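Local atomic coordinates of alginate lyase (Chitinophaga sp. MD30, PDB entry 6KCW), a protein that cleaves the polysaccharide alginate as a lyase and belongs to the bacterial members of polysaccharide lyase family 36. Residues A[77-82]-A[229-234]; A[110-115]-A[198-203]; A[134-139]-A[193-198]. All coordinates share one frame; numbering follows the deposited sequence.

In the fold
Along the chain the segments come in the order 77-82, 110-115, 134-139, 193-198, 198-203 and 229-234, nesting contact 3 inside contact 2 and both inside contact 1. Contact 1 pairs strands 71-80 and 228-241 within one of two antiparallel sheets, beside the calcium site. Contacts 2 and 3 lie across the chain's centre, about 32 and 28 Å from contact 1 between centres. They share T198 and touch, centres about 9 Å apart, T115 N lying 3.1 Å from Y135 O, a probable hydrogen bond between neighbouring strands 113-122 and 128-135 of the other sheet; segment 198-203 is a loop. Contact 3 links this sheet to strand 188-195 of the first, as expected for the two-layered concanavalin clan.

Contact 1 (A[77-82]-A[229-234]); sequences DVRFHS and YIYYDN. With CA (calcium ion), chain C.
R79 lays its guanidinium over one face of the Y231 ring, the two planes only 14° apart and CZ 4.2 Å from the centroid of that ring. This is a stacked cation-pi pair, which suits an arginine because its charge is spread over a flat group. CG starts anti to the backbone N (chi1 -156°), and bends at chi2 and chi3 turn CD and NE back toward Y231. H81 comes to the edge of the same tyrosine, its CD2 3.0 Å from Y231 OH, while H81 ND1 bonds to Q83 N. Beneath these groups, strands 71-80 and 228-241 pair antiparallel in one sheet of the two-sheet fold, R79 and Y231 forming a hydrogen-bonded pair (Y231 N to R79 O, 2.8 Å). The other face of the sheet carries V78, F80, I230 and Y232, apolar or aromatic as befits the buried side: V78 CG2 lies 3.7 Å from I230 CG2 and also meets Y232 CE1, F80 CD2 lies beside I230 CG1, and Y232 OH bonds to T213 and G93. At the far end D77 OD2 takes a bond from N234 ND2 (3.1 Å), carboxylate and amide planes 88° apart, while OD1 is bound by H164. D233 holds calcium through both OD1 (2.5 Å) and OD2 (2.7 Å), with N9, N11, G43 and two waters beside it; the metal probably eases the repulsion between the two aspartates.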
loop_
_atom_site.group_PDB
_atom_site.type_symbol
_atom_site.label_atom_id
_atom_site.label_comp_id
_atom_site.label_asym_id
_atom_site.label_seq_id
_atom_site.Cartn_x
_atom_site.Cartn_y
_atom_site.Cartn_z
ATOM N N ASP A 77 6.355 2.277 -9.333
ATOM C CA ASP A 77 6.970 3.567 -9.087
ATOM C C ASP A 77 5.929 4.505 -8.518
ATOM O O ASP A 77 4.737 4.386 -8.811
ATOM C CB ASP A 77 7.563 4.167 -10.364
ATOM C CG ASP A 77 8.719 3.363 -10.879
ATOM O OD1 ASP A 77 9.565 2.962 -10.048
ATOM O OD2 ASP A 77 8.770 3.112 -12.101
ATOM N N VAL A 78 6.389 5.431 -7.697
ATOM C CA VAL A 78 5.502 6.392 -7.069
ATOM C C VAL A 78 6.229 7.721 -6.989
ATOM O O VAL A 78 7.444 7.765 -6.768
ATOM C CB VAL A 78 5.033 5.904 -5.682
ATOM C CG1 VAL A 78 6.218 5.520 -4.818
ATOM C CG2 VAL A 78 4.181 6.973 -5.019
ATOM N N ARG A 79 5.490 8.801 -7.232
ATOM C CA ARG A 79 6.014 10.157 -7.209
ATOM C C ARG A 79 4.966 11.056 -6.573
ATOM O O ARG A 79 3.795 11.007 -6.962
ATOM C CB ARG A 79 6.336 10.643 -8.626
ATOM C CG ARG A 79 7.378 11.750 -8.707
ATOM C CD ARG A 79 6.943 12.833 -9.684
ATOM N NE ARG A 79 6.280 12.277 -10.858
ATOM C CZ ARG A 79 5.328 12.912 -11.536
ATOM N NH1 ARG A 79 4.923 14.118 -11.136
ATOM N NH2 ARG A 79 4.767 12.336 -12.594
ATOM N N PHE A 80 5.374 11.851 -5.590
ATOM C CA PHE A 80 4.478 12.858 -5.044
ATOM C C PHE A 80 4.511 14.085 -5.939
ATOM O O PHE A 80 5.554 14.437 -6.498
ATOM C CB PHE A 80 4.868 13.232 -3.616
ATOM C CG PHE A 80 4.598 12.154 -2.623
ATOM C CD1 PHE A 80 5.558 11.184 -2.353
ATOM C CD2 PHE A 80 3.380 12.105 -1.949
ATOM C CE1 PHE A 80 5.305 10.185 -1.441
ATOM C CE2 PHE A 80 3.116 11.109 -1.038
ATOM C CZ PHE A 80 4.076 10.149 -0.775
ATOM N N HIS A 81 3.355 14.722 -6.085
ATOM C CA HIS A 81 3.228 15.891 -6.927
ATOM C C HIS A 81 4.218 16.977 -6.504
ATOM O O HIS A 81 4.791 16.958 -5.413
ATOM C CB HIS A 81 1.798 16.417 -6.867
ATOM C CG HIS A 81 1.542 17.586 -7.762
ATOM N ND1 HIS A 81 1.670 18.889 -7.335
ATOM C CD2 HIS A 81 1.163 17.648 -9.060
ATOM C CE1 HIS A 81 1.375 19.705 -8.332
ATOM N NE2 HIS A 81 1.066 18.977 -9.389
ATOM N N SER A 82 4.393 17.950 -7.398
ATOM C CA SER A 82 5.387 18.997 -7.197
ATOM C C SER A 82 5.100 19.814 -5.945
ATOM O O SER A 82 6.014 20.120 -5.171
ATOM C CB SER A 82 5.429 19.903 -8.431
ATOM O OG SER A 82 6.596 20.702 -8.430
ATOM N N TYR A 229 -1.784 15.408 -5.133
ATOM C CA TYR A 229 -1.741 14.366 -6.146
ATOM C C TYR A 229 -0.554 13.434 -5.920
ATOM O O TYR A 229 0.504 13.854 -5.438
ATOM C CB TYR A 229 -1.691 14.994 -7.552
ATOM C CG TYR A 229 -2.840 15.972 -7.800
ATOM C CD1 TYR A 229 -4.059 15.535 -8.310
ATOM C CD2 TYR A 229 -2.702 17.325 -7.501
ATOM C CE1 TYR A 229 -5.106 16.425 -8.534
ATOM C CE2 TYR A 229 -3.745 18.222 -7.709
ATOM C CZ TYR A 229 -4.943 17.769 -8.223
ATOM O OH TYR A 229 -5.970 18.666 -8.428
ATOM N N ILE A 230 -0.758 12.158 -6.243
ATOM C CA ILE A 230 0.281 11.137 -6.207
ATOM C C ILE A 230 0.218 10.370 -7.521
ATOM O O ILE A 230 -0.871 10.082 -8.031
ATOM C CB ILE A 230 0.102 10.189 -4.995
ATOM C CG1 ILE A 230 0.211 10.965 -3.678
ATOM C CG2 ILE A 230 1.108 9.041 -5.032
ATOM C CD1 ILE A 230 -0.397 10.256 -2.504
ATOM N N TYR A 231 1.376 10.049 -8.083
ATOM C CA TYR A 231 1.444 9.382 -9.375
ATOM C C TYR A 231 2.117 8.023 -9.234
ATOM O O TYR A 231 3.219 7.924 -8.688
ATOM C CB TYR A 231 2.206 10.238 -10.378
ATOM C CG TYR A 231 1.694 11.655 -10.546
ATOM C CD1 TYR A 231 2.083 12.665 -9.672
ATOM C CD2 TYR A 231 0.848 11.989 -11.593
ATOM C CE1 TYR A 231 1.636 13.964 -9.839
ATOM C CE2 TYR A 231 0.401 13.284 -11.765
ATOM C CZ TYR A 231 0.800 14.259 -10.886
ATOM O OH TYR A 231 0.354 15.538 -11.052
ATOM N N TYR A 232 1.459 6.986 -9.744
ATOM C CA TYR A 232 2.001 5.637 -9.797
ATOM C C TYR A 232 2.272 5.224 -11.243
ATOM O O TYR A 232 1.664 5.739 -12.188
ATOM C CB TYR A 232 1.038 4.639 -9.136
ATOM C CG TYR A 232 0.617 5.030 -7.730
ATOM C CD1 TYR A 232 1.464 4.819 -6.644
ATOM C CD2 TYR A 232 -0.629 5.604 -7.484
ATOM C CE1 TYR A 232 1.081 5.171 -5.359
ATOM C CE2 TYR A 232 -1.005 5.966 -6.211
ATOM C CZ TYR A 232 -0.145 5.742 -5.150
ATOM O OH TYR A 232 -0.512 6.096 -3.876
ATOM N N ASP A 233 3.182 4.264 -11.407
ATOM C CA ASP A 233 3.528 3.765 -12.730
ATOM C C ASP A 233 4.156 2.382 -12.607
ATOM O O ASP A 233 4.706 2.015 -11.561
ATOM C CB ASP A 233 4.495 4.717 -13.442
ATOM C CG ASP A 233 4.411 4.616 -14.951
ATOM O OD1 ASP A 233 3.849 3.613 -15.447
ATOM O OD2 ASP A 233 4.903 5.547 -15.631
ATOM N N ASN A 234 4.055 1.616 -13.698
ATOM C CA ASN A 234 4.877 0.425 -13.910
ATOM C C ASN A 234 4.632 -0.646 -12.849
ATOM O O ASN A 234 5.572 -1.211 -12.283
ATOM C CB ASN A 234 6.358 0.803 -13.964
ATOM C CG ASN A 234 6.678 1.726 -15.125
ATOM O OD1 ASN A 234 6.277 1.469 -16.254
ATOM N ND2 ASN A 234 7.388 2.813 -14.848
HETATM CA CA CA C . 3.607 4.539 -17.734
HETATM O O HOH W 1 4.685 5.883 -18.984
HETATM O O HOH W 2 5.698 2.912 -18.069
#

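Contact 2 (A[110-115]-A[198-203]); sequences DGNGGT and TTNDAQ
An Asx turn just before strand 113-122 presents G111 O to the loop 198-203, where the backbone nitrogens of T199 and N200 both bond to it at 3.0 Å. The bond from N200 is the straighter, 157° at its hydrogen against 139° for T199. The turn itself is closed by D110 OD1, which accepts from N112 N at 3.2 Å from above its carboxylate plane; an aspartate suits it because its side-chain oxygen can reach the backbone N two residues on. Glycine suits position 111 because its phi is positive and because a beta carbon would collide with T199 OG1, already 3.2 Å from G111 CA. At G113 the backbone angles would press a beta carbon against the carbonyl oxygen of N112. T198 CG2 packs 3.9 Å from G113 N. N112 turns its OD1 to N200 CB at 3.5 Å, the two amide planes being 81° apart. Q203 places CB and CG against N112 O, with CB 3.3 Å away. N200 OD1 accepts from A202 N, which sits well above the amide plane, a second Asx turn. Two Asx turns, one on each side, thus join the loop 198-203 to the turn that leads into strand 113-122, an inner strand of its sheet.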
loop_
_atom_site.group_PDB
_atom_site.type_symbol
_atom_site.label_atom_id
_atom_site.label_comp_id
_atom_site.label_asym_id
_atom_site.label_seq_id
_atom_site.Cartn_x
_atom_site.Cartn_y
_atom_site.Cartn_z
ATOM N N ASP A 110 -5.590 -11.105 17.070
ATOM C CA ASP A 110 -6.497 -12.246 17.086
ATOM C C ASP A 110 -6.035 -13.368 16.175
ATOM O O ASP A 110 -6.752 -14.361 16.030
ATOM C CB ASP A 110 -7.933 -11.813 16.732
ATOM C CG ASP A 110 -8.106 -11.396 15.270
ATOM O OD1 ASP A 110 -7.099 -11.297 14.548
ATOM O OD2 ASP A 110 -9.270 -11.130 14.857
ATOM N N GLY A 111 -4.861 -13.224 15.558
ATOM C CA GLY A 111 -4.250 -14.296 14.796
ATOM C C GLY A 111 -4.934 -14.635 13.492
ATOM O O GLY A 111 -4.641 -15.690 12.911
ATOM N N ASN A 112 -5.812 -13.756 12.996
ATOM C CA ASN A 112 -6.663 -14.024 11.844
ATOM C C ASN A 112 -6.331 -13.172 10.623
ATOM O O ASN A 112 -7.031 -13.281 9.611
ATOM C CB ASN A 112 -8.150 -13.797 12.209
ATOM C CG ASN A 112 -8.658 -14.756 13.282
ATOM O OD1 ASN A 112 -8.185 -15.882 13.399
ATOM N ND2 ASN A 112 -9.636 -14.309 14.062
ATOM N N GLY A 113 -5.327 -12.309 10.684
ATOM C CA GLY A 113 -4.948 -11.576 9.488
ATOM C C GLY A 113 -4.053 -10.400 9.790
ATOM O O GLY A 113 -3.801 -10.047 10.942
ATOM N N GLY A 114 -3.560 -9.795 8.711
ATOM C CA GLY A 114 -2.777 -8.575 8.789
ATOM C C GLY A 114 -2.655 -7.966 7.412
ATOM O O GLY A 114 -3.252 -8.451 6.448
ATOM N N THR A 115 -1.886 -6.877 7.328
ATOM C CA THR A 115 -1.558 -6.252 6.046
ATOM C C THR A 115 -0.107 -5.793 6.020
ATOM O O THR A 115 0.485 -5.464 7.052
ATOM C CB THR A 115 -2.420 -5.029 5.714
ATOM O OG1 THR A 115 -2.430 -4.133 6.835
ATOM C CG2 THR A 115 -3.824 -5.437 5.313
ATOM N N THR A 198 -0.167 -14.770 11.134
ATOM C CA THR A 198 -1.384 -15.398 11.613
ATOM C C THR A 198 -1.022 -16.530 12.565
ATOM O O THR A 198 0.078 -17.096 12.498
ATOM C CB THR A 198 -2.208 -15.951 10.437
ATOM O OG1 THR A 198 -1.417 -16.895 9.710
ATOM C CG2 THR A 198 -2.607 -14.839 9.472
ATOM N N THR A 199 -1.957 -16.859 13.467
ATOM C CA THR A 199 -1.901 -18.137 14.160
ATOM C C THR A 199 -3.013 -19.087 13.736
ATOM O O THR A 199 -2.962 -20.273 14.089
ATOM C CB THR A 199 -1.922 -17.945 15.686
ATOM O OG1 THR A 199 -2.895 -16.961 16.051
ATOM C CG2 THR A 199 -0.542 -17.506 16.182
ATOM N N ASN A 200 -3.982 -18.608 12.960
ATOM C CA ASN A 200 -5.033 -19.431 12.367
ATOM C C ASN A 200 -4.643 -19.767 10.930
ATOM O O ASN A 200 -4.622 -18.878 10.070
ATOM C CB ASN A 200 -6.364 -18.686 12.400
ATOM C CG ASN A 200 -7.459 -19.404 11.634
ATOM O OD1 ASN A 200 -7.453 -20.623 11.498
ATOM N ND2 ASN A 200 -8.419 -18.634 11.121
ATOM N N ASP A 201 -4.363 -21.055 10.666
ATOM C CA ASP A 201 -3.937 -21.502 9.338
ATOM C C ASP A 201 -5.007 -21.311 8.267
ATOM O O ASP A 201 -4.670 -21.263 7.088
ATOM C CB ASP A 201 -3.537 -22.981 9.357
ATOM C CG ASP A 201 -2.167 -23.221 9.965
ATOM O OD1 ASP A 201 -1.336 -22.293 9.961
ATOM O OD2 ASP A 201 -1.925 -24.356 10.445
ATOM N N ALA A 202 -6.286 -21.232 8.632
ATOM C CA ALA A 202 -7.321 -20.973 7.635
ATOM C C ALA A 202 -7.280 -19.545 7.116
ATOM O O ALA A 202 -7.991 -19.229 6.156
ATOM C CB ALA A 202 -8.718 -21.266 8.212
ATOM N N GLN A 203 -6.477 -18.679 7.730
ATOM C CA GLN A 203 -6.360 -17.284 7.331
ATOM C C GLN A 203 -4.928 -16.904 6.951
ATOM O O GLN A 203 -4.608 -15.717 6.909
ATOM C CB GLN A 203 -6.857 -16.374 8.456
ATOM C CG GLN A 203 -8.363 -16.455 8.765
ATOM C CD GLN A 203 -9.229 -15.994 7.597
ATOM O OE1 GLN A 203 -8.740 -15.388 6.636
ATOM N NE2 GLN A 203 -10.515 -16.294 7.669
#

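Contact 3 (A[134-139]-A[193-198]); sequences IYHKDQ and TAIRWT
I134 CG2 meets the six-membered end of the W197 ring obliquely, 3.4 Å from CZ3; the methyl stands anti to the backbone N, and its branched beta carbon suits a place in a strand packed against a large ring. I134 CG2 also lies 4.0 Å from I195 CD1. Y135 points its side chain away and aims its backbone O at the rim of the W197 ring, almost level with it. H136 turns one ring face to I195, whose CD1 sits 3.9 Å from the centroid in a CH-pi contact, while Q139 N lies over the opposite face, toward its rim. With NE2 bonded to D145 and ND1 to a water, both its nitrogens are satisfied. K137 N donates to R196 O (3.1 Å); its side chain runs beside that of R196 as far as CG, and NZ bonds to W109 O. D138 meets R196 in a side-on salt bridge: NH2 reaches OD1 (2.6 Å) and NE reaches OD2 (2.8 Å), the latter on its syn lone pair, with the two flat groups 29° from coplanar. R196 is extended through chi1 and chi2, and its bend at chi3 (58°) puts NE where D138 can take it. The same water accepts from R196 N and donates to D138 OD2, tying H136 and the salt bridge together. An alanine in place of R196 would probably leave the D138 carboxylate without its charged mate, held less firmly by the water alone of the partners described, and K137 CG without its neighbour. W197 packs on L116 of strand 113-122, I98 of strand 94-99 and A181 of strand 179-185, so the contact lies where strand 128-135 of one sheet approaches strand 188-195 of the other.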
loop_
_atom_site.group_PDB
_atom_site.type_symbol
_atom_site.label_atom_id
_atom_site.label_comp_id
_atom_site.label_asym_id
_atom_site.label_seq_id
_atom_site.Cartn_x
_atom_site.Cartn_y
_atom_site.Cartn_z
ATOM N N ILE A 134 2.626 -2.174 9.126
ATOM C CA ILE A 134 2.292 -3.592 9.088
ATOM C C ILE A 134 1.386 -3.922 10.271
ATOM O O ILE A 134 1.734 -3.657 11.427
ATOM C CB ILE A 134 3.558 -4.464 9.110
ATOM C CG1 ILE A 134 4.602 -3.914 8.143
ATOM C CG2 ILE A 134 3.242 -5.871 8.675
ATOM C CD1 ILE A 134 4.082 -3.766 6.757
ATOM N N TYR A 135 0.210 -4.468 9.978
ATOM C CA TYR A 135 -0.558 -5.189 10.980
ATOM C C TYR A 135 -0.141 -6.647 10.868
ATOM O O TYR A 135 -0.009 -7.172 9.757
ATOM C CB TYR A 135 -2.072 -5.028 10.777
ATOM C CG TYR A 135 -2.602 -3.620 11.015
ATOM C CD1 TYR A 135 -2.430 -2.632 10.062
ATOM C CD2 TYR A 135 -3.298 -3.288 12.182
ATOM C CE1 TYR A 135 -2.904 -1.346 10.254
ATOM C CE2 TYR A 135 -3.781 -1.990 12.387
ATOM C CZ TYR A 135 -3.575 -1.022 11.412
ATOM O OH TYR A 135 -4.030 0.283 11.562
ATOM N N HIS A 136 0.121 -7.276 12.010
ATOM C CA HIS A 136 0.505 -8.681 12.051
ATOM C C HIS A 136 0.243 -9.214 13.457
ATOM O O HIS A 136 -0.211 -8.490 14.352
ATOM C CB HIS A 136 1.960 -8.864 11.650
ATOM C CG HIS A 136 2.907 -8.069 12.489
ATOM N ND1 HIS A 136 3.762 -8.652 13.398
ATOM C CD2 HIS A 136 3.131 -6.736 12.560
ATOM C CE1 HIS A 136 4.475 -7.710 13.992
ATOM N NE2 HIS A 136 4.112 -6.540 13.503
ATOM N N LYS A 137 0.542 -10.503 13.639
ATOM C CA LYS A 137 0.149 -11.195 14.856
ATOM C C LYS A 137 0.801 -10.589 16.086
ATOM O O LYS A 137 0.231 -10.641 17.184
ATOM C CB LYS A 137 0.507 -12.676 14.744
ATOM C CG LYS A 137 0.295 -13.452 16.020
ATOM C CD LYS A 137 -1.163 -13.708 16.256
ATOM C CE LYS A 137 -1.379 -14.265 17.631
ATOM N NZ LYS A 137 -1.208 -13.144 18.614
ATOM N N ASP A 138 1.983 -9.998 15.928
ATOM C CA ASP A 138 2.780 -9.571 17.071
ATOM C C ASP A 138 3.060 -8.073 17.059
ATOM O O ASP A 138 4.002 -7.627 17.726
ATOM C CB ASP A 138 4.094 -10.356 17.128
ATOM C CG ASP A 138 3.875 -11.855 17.227
ATOM O OD1 ASP A 138 3.395 -12.309 18.287
ATOM O OD2 ASP A 138 4.194 -12.576 16.251
ATOM N N GLN A 139 2.270 -7.287 16.322
ATOM C CA GLN A 139 2.461 -5.846 16.342
ATOM C C GLN A 139 2.398 -5.339 17.781
ATOM O O GLN A 139 1.611 -5.850 18.593
ATOM C CB GLN A 139 1.409 -5.141 15.476
ATOM C CG GLN A 139 -0.019 -5.309 15.955
ATOM C CD GLN A 139 -1.034 -4.875 14.923
ATOM O OE1 GLN A 139 -1.539 -5.690 14.151
ATOM N NE2 GLN A 139 -1.342 -3.583 14.904
ATOM N N THR A 193 12.219 -8.358 7.311
ATOM C CA THR A 193 12.157 -9.080 8.571
ATOM C C THR A 193 11.348 -10.361 8.426
ATOM O O THR A 193 10.378 -10.424 7.662
ATOM C CB THR A 193 11.522 -8.248 9.686
ATOM O OG1 THR A 193 11.417 -9.057 10.870
ATOM C CG2 THR A 193 10.134 -7.813 9.284
ATOM N N ALA A 194 11.742 -11.376 9.188
ATOM C CA ALA A 194 10.850 -12.497 9.371
ATOM C C ALA A 194 9.734 -12.051 10.305
ATOM O O ALA A 194 9.885 -11.099 11.075
ATOM C CB ALA A 194 11.611 -13.709 9.909
ATOM N N ILE A 195 8.584 -12.717 10.217
ATOM C CA ILE A 195 7.373 -12.195 10.839
ATOM C C ILE A 195 6.386 -13.333 11.015
ATOM O O ILE A 195 6.432 -14.337 10.302
ATOM C CB ILE A 195 6.773 -11.053 9.978
ATOM C CG1 ILE A 195 5.824 -10.177 10.790
ATOM C CG2 ILE A 195 6.052 -11.622 8.780
ATOM C CD1 ILE A 195 5.166 -9.072 9.969
ATOM N N ARG A 196 5.488 -13.177 11.982
ATOM C CA ARG A 196 4.327 -14.035 12.149
ATOM C C ARG A 196 3.112 -13.215 11.749
ATOM O O ARG A 196 2.856 -12.163 12.345
ATOM C CB ARG A 196 4.243 -14.534 13.592
ATOM C CG ARG A 196 2.997 -15.334 13.968
ATOM C CD ARG A 196 3.245 -16.134 15.245
ATOM N NE ARG A 196 3.618 -15.278 16.368
ATOM C CZ ARG A 196 3.631 -15.671 17.644
ATOM N NH1 ARG A 196 3.292 -16.918 17.982
ATOM N NH2 ARG A 196 3.969 -14.808 18.596
ATOM N N TRP A 197 2.406 -13.658 10.703
ATOM C CA TRP A 197 1.200 -12.972 10.249
ATOM C C TRP A 197 -0.041 -13.455 10.977
ATOM O O TRP A 197 -0.884 -12.645 11.375
ATOM C CB TRP A 197 0.974 -13.175 8.750
ATOM C CG TRP A 197 2.035 -12.605 7.892
ATOM C CD1 TRP A 197 3.003 -13.290 7.253
ATOM C CD2 TRP A 197 2.230 -11.220 7.569
ATOM N NE1 TRP A 197 3.803 -12.426 6.552
ATOM C CE2 TRP A 197 3.347 -11.147 6.727
ATOM C CE3 TRP A 197 1.562 -10.039 7.913
ATOM C CZ2 TRP A 197 3.828 -9.938 6.217
ATOM C CZ3 TRP A 197 2.036 -8.844 7.415
ATOM C CH2 TRP A 197 3.163 -8.801 6.574
ATOM N N THR A 198 -0.167 -14.770 11.134
ATOM C CA THR A 198 -1.384 -15.398 11.613
ATOM C C THR A 198 -1.022 -16.530 12.565
ATOM O O THR A 198 0.078 -17.096 12.498
ATOM C CB THR A 198 -2.208 -15.951 10.437
ATOM O OG1 THR A 198 -1.417 -16.895 9.710
ATOM C CG2 THR A 198 -2.607 -14.839 9.472
HETATM O O HOH W 3 5.324 -11.033 14.003
#